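Local coordinates for homocysteine S-methyltransferase (Escherichia coli, PDB 5DMM), which catalyses methyl transfer from S-methylmethionine, or less efficiently S-adenosylmethionine, to homocysteine, giving methionine, with zinc as cofactor, at residues N234-L239 with A278-Q283. Numbering follows the deposited sequence.
Sequences NTTAAL and ADYLPQ
Thr236 meets Gln283 and Tyr280 through its hydroxyl. Thr236 CB lies 3.6 Å from OE1 of Gln283. From CB the side chain forks. OG1 sits beside the backbone N (chi1 -63°), which leaves CG2 anti to that N. Thr236 CG2 passes 3.7 Å from that same OE1 of Gln283. OG1, on the other branch, carries the polar contact. Thr236 OG1 donates a hydrogen bond of 2.8 Å to Gln283 OE1. The C=O...donor angle is 145°, with the hydroxyl tilted 27° from the carbonyl plane. Thr236 OG1 also reaches the edge of the Tyr280 ring, 3.9 Å from Tyr280 CD1 and close to the ring plane. The Gln283 chain is extended beyond CG, which carries its amide to the hydroxyl; the side chains of Thr236 and Gln283 run at about a right angle.

The setting is the TIM barrel of the homocysteine-binding domain. Helix 235-243 lies between strands 222-228 and 250-253, and helix 281-286 between 250-253 and 289-292, so the contact joins successive helices of the outer layer.

Thr235, next to Thr236 in the chain, is buried. Thr235 OG1 is 4.2 Å from Tyr280 CD1 and comes at the ring obliquely. That hydroxyl has its polar partners elsewhere, in the carbonyl of Leu232 and the indole NE1 of Trp284. Trp284 also touches Thr236, and its ring meets that of Tyr280. The side chain of Thr235 is about 11 Å from the zinc ion held by Cys229 and Cys295.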
# COMPACT_ATOMS: atom_id res chain seq x y z
N ASN A 234 -11.58 3.87 14.29
CA ASN A 234 -10.61 3.04 14.99
C ASN A 234 -9.15 3.44 14.73
O ASN A 234 -8.22 2.84 15.28
CB ASN A 234 -10.82 1.57 14.61
CG ASN A 234 -12.15 1.04 15.12
OD1 ASN A 234 -12.65 1.49 16.14
ND2 ASN A 234 -12.73 0.08 14.40
N THR A 235 -8.96 4.48 13.93
CA THR A 235 -7.62 4.89 13.51
C THR A 235 -6.81 5.59 14.58
O THR A 235 -5.66 5.24 14.81
CB THR A 235 -7.67 5.83 12.30
OG1 THR A 235 -8.50 6.96 12.61
CG2 THR A 235 -8.24 5.10 11.09
N THR A 236 -7.39 6.60 15.23
CA THR A 236 -6.61 7.45 16.12
C THR A 236 -6.04 6.68 17.31
O THR A 236 -4.88 6.87 17.68
CB THR A 236 -7.45 8.66 16.59
OG1 THR A 236 -7.80 9.45 15.45
CG2 THR A 236 -6.66 9.54 17.57
N ALA A 237 -6.83 5.79 17.90
CA ALA A 237 -6.37 5.00 19.05
C ALA A 237 -5.18 4.11 18.68
O ALA A 237 -4.23 3.97 19.46
CB ALA A 237 -7.52 4.15 19.59
N ALA A 238 -5.26 3.50 17.50
CA ALA A 238 -4.19 2.64 17.01
C ALA A 238 -2.92 3.42 16.77
O ALA A 238 -1.83 2.98 17.14
CB ALA A 238 -4.63 1.95 15.74
N LEU A 239 -3.05 4.59 16.14
CA LEU A 239 -1.89 5.44 15.87
C LEU A 239 -1.26 5.93 17.16
O LEU A 239 -0.04 5.97 17.28
CB LEU A 239 -2.26 6.64 15.00
CG LEU A 239 -2.54 6.38 13.52
CD1 LEU A 239 -3.00 7.67 12.82
CD2 LEU A 239 -1.29 5.80 12.84
N ALA A 278 -10.80 13.51 5.97
CA ALA A 278 -9.87 14.63 6.11
C ALA A 278 -10.00 15.38 7.44
O ALA A 278 -9.07 16.06 7.85
CB ALA A 278 -10.05 15.59 4.96
N ASP A 279 -11.14 15.25 8.13
CA ASP A 279 -11.33 15.91 9.43
C ASP A 279 -10.38 15.39 10.50
O ASP A 279 -10.14 16.05 11.51
CB ASP A 279 -12.77 15.76 9.92
CG ASP A 279 -13.75 16.58 9.11
OD1 ASP A 279 -13.32 17.53 8.42
OD2 ASP A 279 -14.96 16.26 9.15
N TYR A 280 -9.84 14.19 10.27
CA TYR A 280 -8.95 13.53 11.23
C TYR A 280 -7.49 13.95 11.13
O TYR A 280 -6.68 13.57 11.97
CB TYR A 280 -9.03 12.02 11.06
CG TYR A 280 -10.30 11.40 11.59
CD1 TYR A 280 -10.31 10.79 12.84
CD2 TYR A 280 -11.48 11.43 10.86
CE1 TYR A 280 -11.45 10.22 13.33
CE2 TYR A 280 -12.63 10.87 11.35
CZ TYR A 280 -12.61 10.26 12.59
OH TYR A 280 -13.76 9.70 13.09
N LEU A 281 -7.15 14.70 10.09
CA LEU A 281 -5.75 15.02 9.82
C LEU A 281 -5.00 15.62 11.04
O LEU A 281 -3.88 15.20 11.33
CB LEU A 281 -5.66 15.94 8.60
CG LEU A 281 -4.31 16.51 8.17
CD1 LEU A 281 -3.22 15.48 8.20
CD2 LEU A 281 -4.44 17.08 6.76
N PRO A 282 -5.61 16.58 11.75
CA PRO A 282 -4.87 17.07 12.93
C PRO A 282 -4.62 16.02 14.02
O PRO A 282 -3.51 16.00 14.55
CB PRO A 282 -5.75 18.22 13.45
CG PRO A 282 -6.53 18.65 12.28
CD PRO A 282 -6.80 17.41 11.47
N GLN A 283 -5.61 15.20 14.37
CA GLN A 283 -5.42 14.14 15.36
C GLN A 283 -4.33 13.18 14.91
O GLN A 283 -3.48 12.77 15.69
CB GLN A 283 -6.67 13.30 15.58
CG GLN A 283 -7.83 13.91 16.29
CD GLN A 283 -9.09 13.10 16.00
OE1 GLN A 283 -9.09 11.87 16.14
NE2 GLN A 283 -10.14 13.78 15.56